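Local coordinates for protein Exo beta-1,2-glucooligosaccharide sophorohydrolase (non-reducing end) (PDB 5Z06) that hydrolyses linear beta-1,2-glucan and beta-1,2-glucooligosaccharides of four or more glucose units, releasing sophorose from the non-reducing end, at residues F296-E301 against E312-R317; H458-W463 against I468-A473; E558-M563 against F620-D625; T404-F409 against K421-L426. All coordinates share one frame; numbering follows the deposited sequence.

Contact 1 (F296-E301 against E312-R317); sequences FRYYWE and ENIPGR
A buried aromatic-aliphatic packing contact joins Tyr-298, in the segment that carries helix 284-297 onward, to the short strand 313-314, which pairs antiparallel with strand 663-664. Tyr-298 and Ile-314 reach for each other from opposite directions. With CG anti to the backbone N (chi1 -172°), the phenol runs out to the strand, and the delta methyl of Ile-314 settles over one ring face: CD1 lies 4.1 Å from the centroid of the Tyr-298 ring, 28° off its normal, a CH-pi contact. Ile-314 CG1 follows it down to Tyr-298 CE2 at 3.6 Å. The ring's hydroxyl end passes close beside the backbone, Tyr-298 OH standing 3.1 Å from Asn-313 CA, near the ring plane. That oxygen is hydrogen-bonded to Arg-311 O, just ahead of the strand, while Phe-663 of the partner strand also touches Tyr-298. The chemistry is therefore divided along one side chain: dispersion over the ring face, and at its end a polar tie to the strand's approach that satisfies a buried hydroxyl.

Contact 2 (H458-W463 against I468-A473); sequences HKLIGW and ITYMLA
This contact ties the extended loop that leads into helix 467-475 back onto that helix's first turns, within the glycoamylase-like part of the chain. Leu-460 meets two consecutive helix residues, Thr-469 and Tyr-470, with different parts of itself. The phenol of Tyr-470 reaches across to the loop backbone, where its OH donates to Leu-460 O at a short 2.5 Å. The donor lies in the carbonyl plane on a lone pair, with a C=O...O angle of 140°, and the carbonyl meets the ring at its edge. Beside this bond Leu-460 CB packs against Tyr-470 CE1 at 3.3 Å. The leucine branch then goes to the other residue: CD2 of Leu-460 presses against CG2 of Thr-469 at 3.4 Å, tighter than ordinary methyl packing, the two side chains crossing at about a right angle. Thr-469 has CG2 anti to its backbone N (chi1 -42° to OG1), which puts the methyl against the leucine and OG1 beside the N, where it is hydrogen-bonded to Ser-396 of helix 392-408. Leu-444 N also bonds to Tyr-470 OH, and Leu-460 pairs with Leu-444 through the backbone. One phenol hydroxyl thus links two neighbouring loop segments, giving to a buried carbonyl on one and meeting an amide on the other, while the methyl pair fills in alongside.

Contact 3 (E558-M563 against F620-D625); sequences ENNQKM and FPYTPD
Tyr-622 is held at both ends by neighbouring amides of helix 556-573. Gln-561 NE2 donates to Tyr-622 O at 2.8 Å, nearly straight (170°) and lying in both the carbonyl plane and the amide plane; Gln-561 CG, anti to the backbone N (chi1 179°), and the extended chain beyond it carry the amide there. At the other end Asn-560 ND2 reaches Tyr-622 OH at 2.9 Å, with the hydroxyl tilted out of the amide plane. The buried OH has a further bond, to Ile-537 O. The tyrosine belongs to the turn just ahead of helix 624-636, so this is a helix gripping the lead-in to another helix in the glycoamylase-like region. Between the two bonds the ring packs on the helix, Asn-560 CB lying 3.3 Å from Tyr-622 CE1 and Gln-561 CB 4.0 Å from Tyr-622 CD1. A phenylalanine here would probably leave Asn-560 ND2 and Ile-537 O without their hydroxyl partner. Next along the chain, Thr-623 CG2 comes within 4.2 Å of Gln-561 O.

Contact 4 (T404-F409 against K421-L426); sequences TARQYF and KSIDNL
Arg-406 and Asp-424 form a two-pronged, side-on salt bridge between helices 392-408 and 414-428. NE of Arg-406 gives to OD1 of Asp-424 at 2.7 Å, and NH2 of Arg-406 to OD2 of Asp-424 at 3.2 Å, the second bond the straighter at 169°. Each oxygen uses its syn lone pair, and the guanidinium and carboxylate are nearly coplanar. A bend at chi2 (-95°) turns the arginine chain so that this edge faces the acid. On the group's remaining nitrogen, Arg-406 NH1 donates to Gln-407 OE1 at 3.2 Å, which further restrains its rotation. An alanine at this site is likely to leave the Asp-424 carboxylate without its cationic mate and Gln-407 OE1 without its NH1 donor. Beneath the charges, Ile-423 CG2 rests on Arg-406 CB at 3.7 Å, and its CD1 comes 4.4 Å from Ala-405 CB. The two short helical segments run roughly antiparallel, their axes 9.7 Å apart at an angle of 148°. Helix 344-360 packs against both, Phe-351 touching Ala-405 and Thr-355 touching Ile-423, while helices 323-338 and 682-688 flank the Thr-404 and Tyr-408 side of helix 392-408.

Overall arrangement
The centre of contact 1 is about 8 Å from the centre of the chain, those of contacts 2, 3 and 4 about 23 to 28 Å. The first three are buried all the same; contact 4 is only partly so, and it alone carries a salt bridge across its segments. Contacts 1, 2 and 3 each turn on a tyrosine: a CH-pi face in contact 1, a hydroxyl donating to a carbonyl in contact 2, and amide donors at both ends in contact 3. Contacts 2 and 3 touch, Trp-463 packing on Asn-560 and Met-563. Helix 392-408 is shared more loosely: it supplies one side of contact 4 and, through Ser-396, the partner of Thr-469 in contact 2.

Contact 1 (F296-E301 against E312-R317)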
loop_
_atom_site.group_PDB
_atom_site.type_symbol
_atom_site.label_atom_id
_atom_site.label_comp_id
_atom_site.label_asym_id
_atom_site.label_seq_id
_atom_site.Cartn_x
_atom_site.Cartn_y
_atom_site.Cartn_z
ATOM N N PHE A 296 12.531 2.393 0.048
ATOM C CA PHE A 296 12.971 3.714 0.488
ATOM C C PHE A 296 12.358 4.842 -0.356
ATOM O O PHE A 296 11.976 5.891 0.170
ATOM C CB PHE A 296 14.498 3.750 0.452
ATOM C CG PHE A 296 15.082 5.103 0.409
ATOM C CD1 PHE A 296 15.273 5.748 -0.810
ATOM C CD2 PHE A 296 15.488 5.728 1.573
ATOM C CE1 PHE A 296 15.845 7.006 -0.865
ATOM C CE2 PHE A 296 16.083 6.983 1.520
ATOM C CZ PHE A 296 16.266 7.620 0.306
ATOM N N ARG A 297 12.232 4.608 -1.662
ATOM C CA ARG A 297 11.681 5.612 -2.564
ATOM C C ARG A 297 10.349 6.147 -2.078
ATOM O O ARG A 297 10.070 7.318 -2.208
ATOM C CB ARG A 297 11.483 5.040 -3.952
ATOM C CG ARG A 297 12.734 4.654 -4.703
ATOM C CD ARG A 297 12.328 3.884 -5.948
ATOM N NE ARG A 297 13.481 3.242 -6.553
ATOM C CZ ARG A 297 13.414 2.250 -7.421
ATOM N NH1 ARG A 297 12.238 1.773 -7.839
ATOM N NH2 ARG A 297 14.532 1.746 -7.897
ATOM N N TYR A 298 9.522 5.263 -1.547
ATOM C CA TYR A 298 8.238 5.651 -1.009
ATOM C C TYR A 298 8.311 6.834 -0.020
ATOM O O TYR A 298 7.419 7.675 0.017
ATOM C CB TYR A 298 7.606 4.432 -0.331
ATOM C CG TYR A 298 6.220 4.667 0.097
ATOM C CD1 TYR A 298 5.962 5.314 1.279
ATOM C CD2 TYR A 298 5.156 4.294 -0.704
ATOM C CE1 TYR A 298 4.677 5.565 1.688
ATOM C CE2 TYR A 298 3.843 4.525 -0.305
ATOM C CZ TYR A 298 3.619 5.175 0.896
ATOM O OH TYR A 298 2.360 5.463 1.327
ATOM N N TYR A 299 9.353 6.854 0.791
ATOM C CA TYR A 299 9.520 7.802 1.891
ATOM C C TYR A 299 10.428 8.941 1.486
ATOM O O TYR A 299 10.475 9.960 2.160
ATOM C CB TYR A 299 10.097 7.075 3.107
ATOM C CG TYR A 299 9.227 5.928 3.431
ATOM C CD1 TYR A 299 8.097 6.097 4.200
ATOM C CD2 TYR A 299 9.481 4.668 2.891
ATOM C CE1 TYR A 299 7.242 5.038 4.459
ATOM C CE2 TYR A 299 8.634 3.615 3.123
ATOM C CZ TYR A 299 7.517 3.797 3.892
ATOM O OH TYR A 299 6.720 2.726 4.116
ATOM N N TRP A 300 11.177 8.746 0.398
ATOM C CA TRP A 300 12.022 9.785 -0.118
ATOM C C TRP A 300 11.285 10.607 -1.183
ATOM O O TRP A 300 10.626 11.577 -0.841
ATOM C CB TRP A 300 13.337 9.192 -0.604
ATOM C CG TRP A 300 14.304 10.278 -0.878
ATOM C CD1 TRP A 300 14.809 10.646 -2.079
ATOM C CD2 TRP A 300 14.853 11.169 0.089
ATOM N NE1 TRP A 300 15.672 11.699 -1.922
ATOM C CE2 TRP A 300 15.701 12.054 -0.597
ATOM C CE3 TRP A 300 14.720 11.295 1.482
ATOM C CZ2 TRP A 300 16.413 13.061 0.056
ATOM C CZ3 TRP A 300 15.426 12.282 2.129
ATOM C CH2 TRP A 300 16.271 13.152 1.414
ATOM N N GLU A 301 11.369 10.237 -2.453
ATOM C CA GLU A 301 10.667 10.961 -3.491
ATOM C C GLU A 301 9.155 10.862 -3.340
ATOM O O GLU A 301 8.419 11.746 -3.779
ATOM C CB GLU A 301 11.094 10.436 -4.857
ATOM C CG GLU A 301 10.589 9.046 -5.167
ATOM C CD GLU A 301 11.235 8.461 -6.386
ATOM O OE1 GLU A 301 12.415 8.074 -6.317
ATOM O OE2 GLU A 301 10.517 8.353 -7.401
ATOM N N GLU A 312 -0.005 7.885 3.820
ATOM C CA GLU A 312 -0.682 6.674 4.216
ATOM C C GLU A 312 -0.530 5.613 3.141
ATOM O O GLU A 312 -0.237 4.464 3.435
ATOM C CB GLU A 312 -2.156 6.943 4.456
ATOM C CG GLU A 312 -3.027 5.705 4.659
ATOM C CD GLU A 312 -2.778 4.926 5.930
ATOM O OE1 GLU A 312 -1.715 5.084 6.584
ATOM O OE2 GLU A 312 -3.690 4.134 6.288
ATOM N N ASN A 313 -0.765 6.008 1.903
ATOM C CA ASN A 313 -0.636 5.093 0.780
ATOM C C ASN A 313 -0.561 5.887 -0.506
ATOM O O ASN A 313 -1.000 7.034 -0.553
ATOM C CB ASN A 313 -1.811 4.087 0.711
ATOM C CG ASN A 313 -3.139 4.759 0.514
ATOM O OD1 ASN A 313 -3.680 5.357 1.447
ATOM N ND2 ASN A 313 -3.660 4.702 -0.711
ATOM N N ILE A 314 -0.016 5.237 -1.530
ATOM C CA ILE A 314 0.087 5.777 -2.889
ATOM C C ILE A 314 -0.434 4.700 -3.856
ATOM O O ILE A 314 0.046 3.545 -3.811
ATOM C CB ILE A 314 1.547 6.166 -3.217
ATOM C CG1 ILE A 314 2.109 7.106 -2.121
ATOM C CG2 ILE A 314 1.655 6.798 -4.604
ATOM C CD1 ILE A 314 3.546 7.570 -2.363
ATOM N N PRO A 315 -1.416 5.030 -4.696
ATOM C CA PRO A 315 -2.068 6.326 -4.734
ATOM C C PRO A 315 -3.094 6.445 -3.628
ATOM O O PRO A 315 -3.922 5.547 -3.443
ATOM C CB PRO A 315 -2.758 6.324 -6.085
ATOM C CG PRO A 315 -3.076 4.878 -6.345
ATOM C CD PRO A 315 -1.944 4.120 -5.736
ATOM N N GLY A 316 -3.028 7.543 -2.889
ATOM C CA GLY A 316 -3.969 7.804 -1.803
ATOM C C GLY A 316 -4.241 9.291 -1.707
ATOM O O GLY A 316 -4.277 9.979 -2.731
ATOM N N ARG A 317 -4.448 9.778 -0.487
ATOM C CA ARG A 317 -4.493 11.208 -0.235
ATOM C C ARG A 317 -3.148 11.769 -0.587
ATOM O O ARG A 317 -2.118 11.196 -0.247
ATOM C CB ARG A 317 -4.775 11.517 1.227
ATOM C CG ARG A 317 -6.134 11.032 1.669
ATOM C CD ARG A 317 -7.253 11.774 0.953
ATOM N NE ARG A 317 -8.512 11.349 1.539
ATOM C CZ ARG A 317 -9.035 11.853 2.653
ATOM N NH1 ARG A 317 -8.430 12.840 3.315
ATOM N NH2 ARG A 317 -10.180 11.370 3.105
#

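Contact 2 (H458-W463 against I468-A473)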
loop_
_atom_site.group_PDB
_atom_site.type_symbol
_atom_site.label_atom_id
_atom_site.label_comp_id
_atom_site.label_asym_id
_atom_site.label_seq_id
_atom_site.Cartn_x
_atom_site.Cartn_y
_atom_site.Cartn_z
ATOM N N HIS A 458 -9.766 2.411 23.733
ATOM C CA HIS A 458 -9.122 1.178 23.352
ATOM C C HIS A 458 -7.882 1.056 24.224
ATOM O O HIS A 458 -6.948 1.864 24.105
ATOM C CB HIS A 458 -8.772 1.257 21.877
ATOM C CG HIS A 458 -8.367 -0.041 21.271
ATOM N ND1 HIS A 458 -8.450 -0.276 19.917
ATOM C CD2 HIS A 458 -7.877 -1.175 21.821
ATOM C CE1 HIS A 458 -8.037 -1.504 19.662
ATOM N NE2 HIS A 458 -7.689 -2.074 20.801
ATOM N N LYS A 459 -7.876 0.068 25.119
ATOM C CA LYS A 459 -6.720 -0.187 25.971
ATOM C C LYS A 459 -5.619 -0.798 25.143
ATOM O O LYS A 459 -5.905 -1.553 24.218
ATOM C CB LYS A 459 -7.063 -1.135 27.094
ATOM C CG LYS A 459 -7.961 -0.524 28.161
ATOM C CD LYS A 459 -8.691 -1.633 28.923
ATOM C CE LYS A 459 -9.252 -1.160 30.262
ATOM N NZ LYS A 459 -10.521 -0.400 30.103
ATOM N N LEU A 460 -4.369 -0.471 25.470
ATOM C CA LEU A 460 -3.236 -1.080 24.801
ATOM C C LEU A 460 -2.895 -2.357 25.516
ATOM O O LEU A 460 -2.409 -2.332 26.647
ATOM C CB LEU A 460 -2.023 -0.137 24.760
ATOM C CG LEU A 460 -1.945 0.885 23.642
ATOM C CD1 LEU A 460 -3.290 1.269 23.066
ATOM C CD2 LEU A 460 -1.171 2.120 24.039
ATOM N N ILE A 461 -3.171 -3.476 24.853
ATOM C CA ILE A 461 -3.007 -4.789 25.446
ATOM C C ILE A 461 -2.306 -5.684 24.464
ATOM O O ILE A 461 -2.823 -5.920 23.362
ATOM C CB ILE A 461 -4.384 -5.392 25.804
ATOM C CG1 ILE A 461 -5.128 -4.451 26.777
ATOM C CG2 ILE A 461 -4.226 -6.804 26.384
ATOM C CD1 ILE A 461 -6.570 -4.834 27.012
ATOM N N GLY A 462 -1.130 -6.165 24.859
ATOM C CA GLY A 462 -0.355 -7.139 24.083
ATOM C C GLY A 462 -0.830 -8.556 24.379
ATOM O O GLY A 462 -1.600 -8.746 25.302
ATOM N N TRP A 463 -0.405 -9.566 23.632
ATOM C CA TRP A 463 0.448 -9.438 22.456
ATOM C C TRP A 463 -0.294 -8.804 21.292
ATOM O O TRP A 463 -1.340 -9.288 20.853
ATOM C CB TRP A 463 0.936 -10.791 22.009
ATOM C CG TRP A 463 1.693 -10.765 20.717
ATOM C CD1 TRP A 463 1.279 -11.243 19.492
ATOM C CD2 TRP A 463 2.981 -10.202 20.507
ATOM N NE1 TRP A 463 2.249 -11.039 18.549
ATOM C CE2 TRP A 463 3.307 -10.398 19.136
ATOM C CE3 TRP A 463 3.903 -9.575 21.338
ATOM C CZ2 TRP A 463 4.521 -9.992 18.597
ATOM C CZ3 TRP A 463 5.123 -9.168 20.793
ATOM C CH2 TRP A 463 5.417 -9.381 19.445
ATOM N N ILE A 468 6.108 -1.191 21.747
ATOM C CA ILE A 468 6.974 -0.020 21.720
ATOM C C ILE A 468 6.259 1.195 22.295
ATOM O O ILE A 468 6.904 2.122 22.757
ATOM C CB ILE A 468 7.476 0.303 20.283
ATOM C CG1 ILE A 468 8.666 1.257 20.303
ATOM C CG2 ILE A 468 6.373 0.889 19.394
ATOM C CD1 ILE A 468 9.955 0.606 20.697
ATOM N N THR A 469 4.924 1.188 22.229
ATOM C CA THR A 469 4.099 2.206 22.879
ATOM C C THR A 469 4.320 2.198 24.397
ATOM O O THR A 469 4.497 3.254 25.033
ATOM C CB THR A 469 2.613 2.002 22.550
ATOM O OG1 THR A 469 2.461 1.670 21.157
ATOM C CG2 THR A 469 1.836 3.253 22.873
ATOM N N TYR A 470 4.343 1.010 24.972
ATOM C CA TYR A 470 4.676 0.881 26.391
ATOM C C TYR A 470 6.136 1.155 26.641
ATOM O O TYR A 470 6.482 1.818 27.595
ATOM C CB TYR A 470 4.293 -0.485 26.938
ATOM C CG TYR A 470 2.836 -0.571 27.254
ATOM C CD1 TYR A 470 1.920 -0.972 26.292
ATOM C CD2 TYR A 470 2.365 -0.223 28.521
ATOM C CE1 TYR A 470 0.587 -1.063 26.595
ATOM C CE2 TYR A 470 1.025 -0.294 28.823
ATOM C CZ TYR A 470 0.144 -0.709 27.860
ATOM O OH TYR A 470 -1.187 -0.769 28.176
ATOM N N MET A 471 6.986 0.662 25.761
ATOM C CA MET A 471 8.407 0.881 25.914
ATOM C C MET A 471 8.667 2.367 25.974
ATOM O O MET A 471 9.267 2.840 26.931
ATOM C CB MET A 471 9.189 0.276 24.768
ATOM C CG MET A 471 9.176 -1.230 24.767
ATOM S SD MET A 471 10.312 -1.896 25.986
ATOM C CE MET A 471 9.316 -3.293 26.441
ATOM N N LEU A 472 8.183 3.093 24.974
ATOM C CA LEU A 472 8.491 4.510 24.882
ATOM C C LEU A 472 7.836 5.290 25.983
ATOM O O LEU A 472 8.453 6.207 26.522
ATOM C CB LEU A 472 8.165 5.085 23.513
ATOM C CG LEU A 472 9.151 4.593 22.444
ATOM C CD1 LEU A 472 8.640 4.921 21.044
ATOM C CD2 LEU A 472 10.519 5.221 22.617
ATOM N N ALA A 473 6.617 4.903 26.344
ATOM C CA ALA A 473 5.934 5.503 27.473
ATOM C C ALA A 473 6.763 5.428 28.739
ATOM O O ALA A 473 6.828 6.385 29.464
ATOM C CB ALA A 473 4.571 4.867 27.691
#

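Contact 3 (E558-M563 against F620-D625)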
loop_
_atom_site.group_PDB
_atom_site.type_symbol
_atom_site.label_atom_id
_atom_site.label_comp_id
_atom_site.label_asym_id
_atom_site.label_seq_id
_atom_site.Cartn_x
_atom_site.Cartn_y
_atom_site.Cartn_z
ATOM N N GLU A 558 13.732 -14.320 20.218
ATOM C CA GLU A 558 13.413 -15.741 20.240
ATOM C C GLU A 558 11.945 -15.978 19.942
ATOM O O GLU A 558 11.598 -16.820 19.115
ATOM C CB GLU A 558 13.745 -16.339 21.610
ATOM C CG GLU A 558 13.386 -17.812 21.789
ATOM C CD GLU A 558 13.234 -18.173 23.250
ATOM O OE1 GLU A 558 14.251 -18.525 23.877
ATOM O OE2 GLU A 558 12.090 -18.087 23.781
ATOM N N ASN A 559 11.094 -15.233 20.626
ATOM C CA ASN A 559 9.657 -15.421 20.509
ATOM C C ASN A 559 9.098 -14.899 19.173
ATOM O O ASN A 559 8.276 -15.560 18.540
ATOM C CB ASN A 559 8.933 -14.739 21.662
ATOM C CG ASN A 559 7.566 -15.350 21.909
ATOM O OD1 ASN A 559 7.459 -16.516 22.304
ATOM N ND2 ASN A 559 6.518 -14.587 21.643
ATOM N N ASN A 560 9.538 -13.703 18.773
ATOM C CA ASN A 560 9.166 -13.118 17.489
ATOM C C ASN A 560 9.589 -14.046 16.358
ATOM O O ASN A 560 8.816 -14.309 15.443
ATOM C CB ASN A 560 9.826 -11.745 17.285
ATOM C CG ASN A 560 9.241 -10.673 18.173
ATOM O OD1 ASN A 560 8.326 -10.923 18.966
ATOM N ND2 ASN A 560 9.785 -9.469 18.062
ATOM N N GLN A 561 10.813 -14.550 16.440
ATOM C CA GLN A 561 11.332 -15.430 15.401
ATOM C C GLN A 561 10.456 -16.666 15.256
ATOM O O GLN A 561 10.202 -17.116 14.144
ATOM C CB GLN A 561 12.769 -15.818 15.692
ATOM C CG GLN A 561 13.408 -16.766 14.688
ATOM C CD GLN A 561 14.781 -17.182 15.127
ATOM O OE1 GLN A 561 14.944 -17.713 16.226
ATOM N NE2 GLN A 561 15.775 -16.943 14.288
ATOM N N LYS A 562 9.999 -17.198 16.382
ATOM C CA LYS A 562 9.051 -18.286 16.363
ATOM C C LYS A 562 7.788 -17.937 15.618
ATOM O O LYS A 562 7.284 -18.769 14.858
ATOM C CB LYS A 562 8.686 -18.720 17.775
ATOM C CG LYS A 562 9.732 -19.623 18.371
ATOM C CD LYS A 562 9.420 -19.869 19.818
ATOM C CE LYS A 562 10.512 -20.665 20.483
ATOM N NZ LYS A 562 10.145 -20.776 21.912
ATOM N N MET A 563 7.270 -16.729 15.843
ATOM C CA MET A 563 6.112 -16.280 15.092
ATOM C C MET A 563 6.367 -16.279 13.574
ATOM O O MET A 563 5.537 -16.745 12.804
ATOM C CB MET A 563 5.640 -14.931 15.584
ATOM C CG MET A 563 5.103 -15.012 17.004
ATOM S SD MET A 563 4.610 -13.396 17.614
ATOM C CE MET A 563 3.938 -13.845 19.206
ATOM N N PHE A 620 13.076 -10.409 7.797
ATOM C CA PHE A 620 14.476 -10.735 7.552
ATOM C C PHE A 620 15.358 -11.063 8.765
ATOM O O PHE A 620 15.992 -12.123 8.784
ATOM C CB PHE A 620 15.166 -9.658 6.701
ATOM C CG PHE A 620 15.532 -10.148 5.362
ATOM C CD1 PHE A 620 16.662 -10.922 5.207
ATOM C CD2 PHE A 620 14.689 -9.946 4.274
ATOM C CE1 PHE A 620 16.991 -11.453 3.977
ATOM C CE2 PHE A 620 15.008 -10.464 3.038
ATOM C CZ PHE A 620 16.155 -11.217 2.894
ATOM N N PRO A 621 15.386 -10.195 9.787
ATOM C CA PRO A 621 16.325 -10.461 10.903
ATOM C C PRO A 621 16.024 -11.727 11.660
ATOM O O PRO A 621 16.907 -12.275 12.274
ATOM C CB PRO A 621 16.144 -9.268 11.830
ATOM C CG PRO A 621 15.352 -8.283 11.087
ATOM C CD PRO A 621 14.608 -8.976 9.999
ATOM N N TYR A 622 14.761 -12.148 11.625
ATOM C CA TYR A 622 14.319 -13.347 12.268
ATOM C C TYR A 622 14.556 -14.598 11.449
ATOM O O TYR A 622 15.005 -15.601 11.968
ATOM C CB TYR A 622 12.841 -13.253 12.528
ATOM C CG TYR A 622 12.437 -12.056 13.317
ATOM C CD1 TYR A 622 12.778 -11.940 14.664
ATOM C CD2 TYR A 622 11.688 -11.041 12.740
ATOM C CE1 TYR A 622 12.396 -10.839 15.396
ATOM C CE2 TYR A 622 11.277 -9.959 13.479
ATOM C CZ TYR A 622 11.634 -9.858 14.811
ATOM O OH TYR A 622 11.211 -8.781 15.578
ATOM N N THR A 623 14.223 -14.545 10.164
ATOM C CA THR A 623 14.207 -15.739 9.326
ATOM C C THR A 623 14.861 -15.361 8.005
ATOM O O THR A 623 14.195 -15.287 6.976
ATOM C CB THR A 623 12.759 -16.208 9.112
ATOM O OG1 THR A 623 11.975 -15.121 8.583
ATOM C CG2 THR A 623 12.154 -16.667 10.418
ATOM N N PRO A 624 16.175 -15.095 8.041
ATOM C CA PRO A 624 16.800 -14.516 6.850
ATOM C C PRO A 624 16.686 -15.366 5.602
ATOM O O PRO A 624 16.427 -14.842 4.522
ATOM C CB PRO A 624 18.277 -14.335 7.243
ATOM C CG PRO A 624 18.419 -14.772 8.651
ATOM C CD PRO A 624 17.078 -15.136 9.208
ATOM N N ASP A 625 16.881 -16.666 5.753
ATOM C CA ASP A 625 16.852 -17.548 4.619
ATOM C C ASP A 625 15.424 -17.599 4.066
ATOM O O ASP A 625 15.228 -17.444 2.880
ATOM C CB ASP A 625 17.369 -18.929 5.011
ATOM C CG ASP A 625 17.390 -19.896 3.846
ATOM O OD1 ASP A 625 17.953 -19.563 2.772
ATOM O OD2 ASP A 625 16.837 -20.997 4.023
#

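Contact 4 (T404-F409 against K421-L426)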
loop_
_atom_site.group_PDB
_atom_site.type_symbol
_atom_site.label_atom_id
_atom_site.label_comp_id
_atom_site.label_asym_id
_atom_site.label_seq_id
_atom_site.Cartn_x
_atom_site.Cartn_y
_atom_site.Cartn_z
ATOM N N THR A 404 15.643 7.073 16.850
ATOM C CA THR A 404 16.636 6.446 15.998
ATOM C C THR A 404 17.371 7.504 15.194
ATOM O O THR A 404 18.587 7.556 15.201
ATOM C CB THR A 404 16.003 5.423 15.062
ATOM O OG1 THR A 404 15.349 4.431 15.851
ATOM C CG2 THR A 404 17.048 4.769 14.183
ATOM N N ALA A 405 16.616 8.360 14.532
ATOM C CA ALA A 405 17.201 9.430 13.766
ATOM C C ALA A 405 18.080 10.310 14.632
ATOM O O ALA A 405 19.159 10.722 14.216
ATOM C CB ALA A 405 16.123 10.279 13.116
ATOM N N ARG A 406 17.614 10.598 15.839
ATOM C CA ARG A 406 18.336 11.480 16.742
ATOM C C ARG A 406 19.709 10.933 17.118
ATOM O O ARG A 406 20.642 11.693 17.310
ATOM C CB ARG A 406 17.491 11.726 17.988
ATOM C CG ARG A 406 17.982 12.818 18.889
ATOM C CD ARG A 406 18.841 12.243 19.982
ATOM N NE ARG A 406 19.273 13.293 20.885
ATOM C CZ ARG A 406 20.486 13.410 21.424
ATOM N NH1 ARG A 406 21.478 12.563 21.145
ATOM N NH2 ARG A 406 20.715 14.418 22.239
ATOM N N GLN A 407 19.814 9.616 17.248
ATOM C CA GLN A 407 21.091 8.976 17.488
ATOM C C GLN A 407 21.940 8.947 16.250
ATOM O O GLN A 407 23.141 8.978 16.355
ATOM C CB GLN A 407 20.878 7.561 18.010
ATOM C CG GLN A 407 20.190 7.553 19.352
ATOM C CD GLN A 407 20.975 8.354 20.350
ATOM O OE1 GLN A 407 20.710 9.526 20.542
ATOM N NE2 GLN A 407 22.003 7.739 20.914
ATOM N N TYR A 408 21.307 8.854 15.081
ATOM C CA TYR A 408 22.016 8.862 13.823
ATOM C C TYR A 408 22.672 10.202 13.542
ATOM O O TYR A 408 23.857 10.235 13.185
ATOM C CB TYR A 408 21.091 8.517 12.651
ATOM C CG TYR A 408 21.858 8.315 11.360
ATOM C CD1 TYR A 408 22.640 7.186 11.168
ATOM C CD2 TYR A 408 21.819 9.247 10.354
ATOM C CE1 TYR A 408 23.350 6.989 9.992
ATOM C CE2 TYR A 408 22.518 9.052 9.175
ATOM C CZ TYR A 408 23.283 7.921 9.007
ATOM O OH TYR A 408 23.987 7.741 7.835
ATOM N N PHE A 409 21.901 11.283 13.678
ATOM C CA PHE A 409 22.367 12.619 13.324
ATOM C C PHE A 409 23.085 13.222 14.520
ATOM O O PHE A 409 22.596 14.137 15.170
ATOM C CB PHE A 409 21.213 13.496 12.841
ATOM C CG PHE A 409 20.610 13.028 11.552
ATOM C CD1 PHE A 409 21.319 13.161 10.352
ATOM C CD2 PHE A 409 19.329 12.454 11.519
ATOM C CE1 PHE A 409 20.758 12.738 9.157
ATOM C CE2 PHE A 409 18.779 12.018 10.331
ATOM C CZ PHE A 409 19.500 12.144 9.151
ATOM N N LYS A 421 18.052 18.753 18.861
ATOM C CA LYS A 421 17.309 19.674 19.721
ATOM C C LYS A 421 15.803 19.470 19.574
ATOM O O LYS A 421 15.065 19.323 20.552
ATOM C CB LYS A 421 17.629 21.143 19.389
ATOM C CG LYS A 421 18.738 21.805 20.223
ATOM C CD LYS A 421 18.693 23.355 20.210
ATOM C CE LYS A 421 19.885 24.043 19.510
ATOM N NZ LYS A 421 19.822 24.130 18.004
ATOM N N SER A 422 15.363 19.499 18.327
ATOM C CA SER A 422 13.965 19.436 18.005
ATOM C C SER A 422 13.350 18.111 18.436
ATOM O O SER A 422 12.326 18.078 19.106
ATOM C CB SER A 422 13.794 19.634 16.515
ATOM O OG SER A 422 12.449 19.460 16.160
ATOM N N ILE A 423 14.018 17.028 18.086
ATOM C CA ILE A 423 13.581 15.720 18.501
ATOM C C ILE A 423 13.590 15.571 20.019
ATOM O O ILE A 423 12.662 15.002 20.562
ATOM C CB ILE A 423 14.420 14.604 17.846
ATOM C CG1 ILE A 423 14.108 14.550 16.342
ATOM C CG2 ILE A 423 14.114 13.253 18.496
ATOM C CD1 ILE A 423 15.165 13.877 15.494
ATOM N N ASP A 424 14.619 16.054 20.707
ATOM C CA ASP A 424 14.650 15.886 22.163
ATOM C C ASP A 424 13.439 16.553 22.774
ATOM O O ASP A 424 12.812 15.975 23.656
ATOM C CB ASP A 424 15.916 16.468 22.803
ATOM C CG ASP A 424 17.169 15.750 22.375
ATOM O OD1 ASP A 424 17.096 14.616 21.851
ATOM O OD2 ASP A 424 18.240 16.346 22.543
ATOM N N ASN A 425 13.097 17.743 22.282
ATOM C CA ASN A 425 11.968 18.504 22.811
ATOM C C ASN A 425 10.607 17.891 22.455
ATOM O O ASN A 425 9.734 17.750 23.326
ATOM C CB ASN A 425 12.076 19.990 22.405
ATOM C CG ASN A 425 13.036 20.746 23.300
ATOM O OD1 ASN A 425 12.923 20.681 24.523
ATOM N ND2 ASN A 425 14.005 21.431 22.713
ATOM N N LEU A 426 10.441 17.504 21.190
ATOM C CA LEU A 426 9.263 16.747 20.775
ATOM C C LEU A 426 9.088 15.489 21.629
ATOM O O LEU A 426 8.004 15.238 22.176
ATOM C CB LEU A 426 9.369 16.374 19.298
ATOM C CG LEU A 426 9.025 17.491 18.316
ATOM C CD1 LEU A 426 9.559 17.149 16.936
ATOM C CD2 LEU A 426 7.525 17.713 18.241
#